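PDB 1PSW: lipopolysaccharide heptosyltransferase 2 from Escherichia coli, which transfers the second heptose from ADP-L-glycero-beta-D-manno-heptose to the heptosyl-Kdo2-lipid A module during assembly of the lipopolysaccharide core. Local coordinates for residues M14-Q25 against C41-V51. Residues are numbered along the deposited sequence; the frame is centred on the assembly and turned at random.
Sequences MMMSQSLYRTLQ and CRPLLSRMPEV
Met48, like Met14 present as selenomethionine, pushes its unbranched side chain against helix 11-27, where its CE comes to 3.7 Å from the Met14 carbonyl O and its SE rests on CB and CG of Gln18. Beyond CG the chain is extended (chi2 176°), which carries the methyl up to Met14. The same selenium meets the Tyr21 ring at its edge, close to the ring plane and 4.1 Å from CE2, a Met-aromatic contact; Val51 CG2 packs against CD2 nearby. At the buried end Met14 bends at chi2 and chi3, its SE reaching Leu45 CD2 at 3.7 Å while CG meets Leu44 CD2 and CE approaches Cys41 SG. Methionine suits both places: its flexible chain can fold among leucines, as Met14 does, or stay extended, as Met48 does. Strand 32-37 lines the seam through Ala37 and Val35.

Towards Arg22 the packing gives way to water. Glu50 lays CB on Tyr21 CB (3.7 Å), and one water bridges its OE2 (2.7 Å) to Arg22 NE, whose NH1 holds the Trp157 carbonyl. Cutting Glu50 back to an alanine is likely to leave this water without its carboxylate acceptor and open a gap beside Arg22 CG. Helix 11-27 thus joins the turn leading into edge strand 51-56 of the N-terminal Rossmann-like domain of a GT-B fold, through chemistry that implies mainly apolar cohesion inside and a water-mediated, probably charge-assisted link outside.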
loop_
_atom_site.group_PDB
_atom_site.type_symbol
_atom_site.label_atom_id
_atom_site.label_comp_id
_atom_site.label_asym_id
_atom_site.label_seq_id
_atom_site.Cartn_x
_atom_site.Cartn_y
_atom_site.Cartn_z
HETATM N N MSE A 14 -4.892 -2.631 0.570
HETATM C CA MSE A 14 -4.558 -3.958 0.068
HETATM C C MSE A 14 -3.238 -4.426 0.676
HETATM O O MSE A 14 -3.085 -5.590 1.042
HETATM C CB MSE A 14 -4.439 -3.944 -1.460
HETATM C CG MSE A 14 -4.097 -5.306 -2.074
HETATM SE SE MSE A 14 -5.396 -6.708 -1.637
HETATM C CE MSE A 14 -6.879 -6.079 -2.697
HETATM N N MSE A 15 -2.281 -3.518 0.783
HETATM C CA MSE A 15 -0.998 -3.874 1.354
HETATM C C MSE A 15 -1.237 -4.303 2.810
HETATM O O MSE A 15 -0.704 -5.318 3.261
HETATM C CB MSE A 15 -0.050 -2.668 1.269
HETATM C CG MSE A 15 1.455 -3.020 1.348
HETATM SE SE MSE A 15 2.052 -4.181 -0.092
HETATM C CE MSE A 15 2.393 -5.812 0.926
HETATM N N MSE A 16 -2.051 -3.540 3.540
HETATM C CA MSE A 16 -2.346 -3.871 4.932
HETATM C C MSE A 16 -3.051 -5.216 5.068
HETATM O O MSE A 16 -2.853 -5.917 6.050
HETATM C CB MSE A 16 -3.238 -2.804 5.580
HETATM C CG MSE A 16 -2.662 -1.424 5.583
HETATM SE SE MSE A 16 -0.884 -1.452 6.246
HETATM C CE MSE A 16 -1.286 -1.807 8.063
ATOM N N SER A 17 -3.878 -5.569 4.088
ATOM C CA SER A 17 -4.615 -6.819 4.164
ATOM C C SER A 17 -3.688 -8.022 4.139
ATOM O O SER A 17 -4.085 -9.121 4.525
ATOM C CB SER A 17 -5.652 -6.916 3.041
ATOM O OG SER A 17 -5.059 -7.070 1.765
ATOM N N GLN A 18 -2.445 -7.830 3.712
ATOM C CA GLN A 18 -1.525 -8.954 3.704
ATOM C C GLN A 18 -1.328 -9.469 5.125
ATOM O O GLN A 18 -1.058 -10.647 5.325
ATOM C CB GLN A 18 -0.161 -8.573 3.121
ATOM C CG GLN A 18 0.700 -9.803 2.867
ATOM C CD GLN A 18 2.143 -9.480 2.538
ATOM O OE1 GLN A 18 2.894 -10.340 2.066
ATOM N NE2 GLN A 18 2.542 -8.242 2.791
ATOM N N SER A 19 -1.447 -8.591 6.117
ATOM C CA SER A 19 -1.279 -9.018 7.505
ATOM C C SER A 19 -2.324 -10.053 7.894
ATOM O O SER A 19 -2.039 -10.966 8.672
ATOM C CB SER A 19 -1.371 -7.828 8.459
ATOM O OG SER A 19 -0.212 -7.023 8.356
ATOM N N LEU A 20 -3.538 -9.906 7.374
ATOM C CA LEU A 20 -4.580 -10.878 7.659
ATOM C C LEU A 20 -4.194 -12.220 7.024
ATOM O O LEU A 20 -4.308 -13.265 7.666
ATOM C CB LEU A 20 -5.938 -10.412 7.110
ATOM C CG LEU A 20 -7.047 -11.475 7.150
ATOM C CD1 LEU A 20 -7.322 -11.899 8.594
ATOM C CD2 LEU A 20 -8.315 -10.916 6.513
ATOM N N TYR A 21 -3.737 -12.189 5.772
ATOM C CA TYR A 21 -3.348 -13.419 5.073
ATOM C C TYR A 21 -2.197 -14.119 5.796
ATOM O O TYR A 21 -2.203 -15.346 5.944
ATOM C CB TYR A 21 -2.937 -13.136 3.616
ATOM C CG TYR A 21 -3.904 -12.235 2.858
ATOM C CD1 TYR A 21 -5.254 -12.188 3.199
ATOM C CD2 TYR A 21 -3.460 -11.397 1.835
ATOM C CE1 TYR A 21 -6.139 -11.323 2.556
ATOM C CE2 TYR A 21 -4.334 -10.531 1.178
ATOM C CZ TYR A 21 -5.673 -10.498 1.551
ATOM O OH TYR A 21 -6.538 -9.623 0.947
ATOM N N ARG A 22 -1.210 -13.343 6.242
ATOM C CA ARG A 22 -0.078 -13.901 6.968
ATOM C C ARG A 22 -0.558 -14.496 8.286
ATOM O O ARG A 22 -0.091 -15.548 8.705
ATOM C CB ARG A 22 0.979 -12.826 7.254
ATOM C CG ARG A 22 1.769 -12.331 6.045
ATOM C CD ARG A 22 2.969 -11.519 6.500
ATOM N NE ARG A 22 3.947 -12.363 7.178
ATOM C CZ ARG A 22 4.935 -11.917 7.950
ATOM N NH1 ARG A 22 5.091 -10.617 8.162
ATOM N NH2 ARG A 22 5.786 -12.777 8.499
ATOM N N THR A 23 -1.492 -13.815 8.942
ATOM C CA THR A 23 -2.007 -14.301 10.212
ATOM C C THR A 23 -2.853 -15.562 10.025
ATOM O O THR A 23 -2.781 -16.488 10.837
ATOM C CB THR A 23 -2.831 -13.210 10.930
ATOM O OG1 THR A 23 -2.016 -12.046 11.098
ATOM C CG2 THR A 23 -3.286 -13.691 12.302
ATOM N N LEU A 24 -3.636 -15.612 8.952
ATOM C CA LEU A 24 -4.478 -16.776 8.687
ATOM C C LEU A 24 -3.655 -18.042 8.498
ATOM O O LEU A 24 -4.029 -19.110 8.972
ATOM C CB LEU A 24 -5.337 -16.543 7.442
ATOM C CG LEU A 24 -6.535 -15.607 7.608
ATOM C CD1 LEU A 24 -7.110 -15.273 6.244
ATOM C CD2 LEU A 24 -7.580 -16.254 8.493
ATOM N N GLN A 25 -2.536 -17.918 7.798
ATOM C CA GLN A 25 -1.676 -19.059 7.551
ATOM C C GLN A 25 -0.876 -19.468 8.778
ATOM O O GLN A 25 -0.346 -20.574 8.843
ATOM C CB GLN A 25 -0.766 -18.759 6.367
ATOM C CG GLN A 25 -1.576 -18.587 5.082
ATOM C CD GLN A 25 -0.765 -18.798 3.825
ATOM O OE1 GLN A 25 -1.293 -19.215 2.790
ATOM N NE2 GLN A 25 0.528 -18.512 3.901
ATOM N N CYS A 41 -5.602 -4.689 -9.262
ATOM C CA CYS A 41 -5.057 -5.183 -8.003
ATOM C C CYS A 41 -4.296 -6.490 -8.184
ATOM O O CYS A 41 -3.404 -6.813 -7.394
ATOM C CB CYS A 41 -6.172 -5.402 -6.975
ATOM S SG CYS A 41 -6.882 -3.894 -6.281
ATOM N N ARG A 42 -4.643 -7.244 -9.219
ATOM C CA ARG A 42 -3.987 -8.520 -9.455
ATOM C C ARG A 42 -2.462 -8.466 -9.392
ATOM O O ARG A 42 -1.842 -9.346 -8.804
ATOM C CB ARG A 42 -4.413 -9.116 -10.804
ATOM C CG ARG A 42 -3.678 -10.417 -11.127
ATOM C CD ARG A 42 -4.622 -11.575 -11.416
ATOM N NE ARG A 42 -3.889 -12.826 -11.603
ATOM C CZ ARG A 42 -4.442 -13.965 -12.009
ATOM N NH1 ARG A 42 -5.741 -14.014 -12.274
ATOM N NH2 ARG A 42 -3.696 -15.053 -12.150
ATOM N N PRO A 43 -1.840 -7.438 -10.000
ATOM C CA PRO A 43 -0.375 -7.343 -9.975
ATOM C C PRO A 43 0.232 -7.355 -8.573
ATOM O O PRO A 43 1.228 -8.036 -8.327
ATOM C CB PRO A 43 -0.104 -6.036 -10.715
ATOM C CG PRO A 43 -1.233 -5.984 -11.698
ATOM C CD PRO A 43 -2.413 -6.378 -10.847
ATOM N N LEU A 44 -0.370 -6.609 -7.652
ATOM C CA LEU A 44 0.137 -6.542 -6.283
ATOM C C LEU A 44 -0.029 -7.878 -5.575
ATOM O O LEU A 44 0.878 -8.351 -4.878
ATOM C CB LEU A 44 -0.596 -5.448 -5.508
ATOM C CG LEU A 44 -0.037 -5.084 -4.135
ATOM C CD1 LEU A 44 1.444 -4.770 -4.248
ATOM C CD2 LEU A 44 -0.795 -3.892 -3.576
ATOM N N LEU A 45 -1.196 -8.485 -5.754
ATOM C CA LEU A 45 -1.486 -9.774 -5.145
ATOM C C LEU A 45 -0.506 -10.839 -5.617
ATOM O O LEU A 45 -0.174 -11.763 -4.872
ATOM C CB LEU A 45 -2.910 -10.210 -5.496
ATOM C CG LEU A 45 -4.029 -9.372 -4.872
ATOM C CD1 LEU A 45 -5.349 -9.691 -5.552
ATOM C CD2 LEU A 45 -4.101 -9.647 -3.376
ATOM N N SER A 46 -0.047 -10.714 -6.859
ATOM C CA SER A 46 0.876 -11.699 -7.408
ATOM C C SER A 46 2.224 -11.627 -6.695
ATOM O O SER A 46 3.033 -12.547 -6.800
ATOM C CB SER A 46 1.074 -11.484 -8.912
ATOM O OG SER A 46 1.918 -10.372 -9.167
ATOM N N ARG A 47 2.463 -10.537 -5.968
ATOM C CA ARG A 47 3.708 -10.384 -5.233
ATOM C C ARG A 47 3.601 -10.933 -3.814
ATOM O O ARG A 47 4.606 -10.992 -3.106
ATOM C CB ARG A 47 4.136 -8.908 -5.184
ATOM C CG ARG A 47 4.358 -8.255 -6.533
ATOM C CD ARG A 47 5.407 -8.985 -7.363
ATOM N NE ARG A 47 6.653 -9.225 -6.634
ATOM C CZ ARG A 47 7.757 -9.702 -7.205
ATOM N NH1 ARG A 47 7.766 -9.978 -8.505
ATOM N NH2 ARG A 47 8.845 -9.919 -6.484
HETATM N N MSE A 48 2.390 -11.316 -3.397
HETATM C CA MSE A 48 2.146 -11.866 -2.059
HETATM C C MSE A 48 2.084 -13.390 -2.116
HETATM O O MSE A 48 1.187 -13.962 -2.745
HETATM C CB MSE A 48 0.822 -11.338 -1.497
HETATM C CG MSE A 48 0.782 -9.837 -1.286
HETATM SE SE MSE A 48 -0.952 -9.287 -0.693
HETATM C CE MSE A 48 -0.954 -7.440 -1.350
ATOM N N PRO A 49 3.052 -14.070 -1.479
ATOM C CA PRO A 49 3.088 -15.534 -1.470
ATOM C C PRO A 49 1.939 -16.203 -0.713
ATOM O O PRO A 49 1.648 -17.380 -0.931
ATOM C CB PRO A 49 4.456 -15.843 -0.859
ATOM C CG PRO A 49 4.677 -14.692 0.063
ATOM C CD PRO A 49 4.209 -13.512 -0.759
ATOM N N GLU A 50 1.298 -15.454 0.176
ATOM C CA GLU A 50 0.186 -15.985 0.956
ATOM C C GLU A 50 -1.078 -16.163 0.115
ATOM O O GLU A 50 -1.986 -16.910 0.494
ATOM C CB GLU A 50 -0.140 -15.057 2.134
ATOM C CG GLU A 50 1.004 -14.817 3.122
ATOM C CD GLU A 50 2.071 -13.865 2.602
ATOM O OE1 GLU A 50 1.771 -13.043 1.703
ATOM O OE2 GLU A 50 3.213 -13.924 3.112
ATOM N N VAL A 51 -1.135 -15.482 -1.025
ATOM C CA VAL A 51 -2.305 -15.546 -1.896
ATOM C C VAL A 51 -2.234 -16.659 -2.937
ATOM O O VAL A 51 -1.300 -16.728 -3.732
ATOM C CB VAL A 51 -2.528 -14.195 -2.607
ATOM C CG1 VAL A 51 -3.657 -14.311 -3.621
ATOM C CG2 VAL A 51 -2.855 -13.132 -1.570
HETATM O O HOH W 1 3.969 -14.982 5.489
#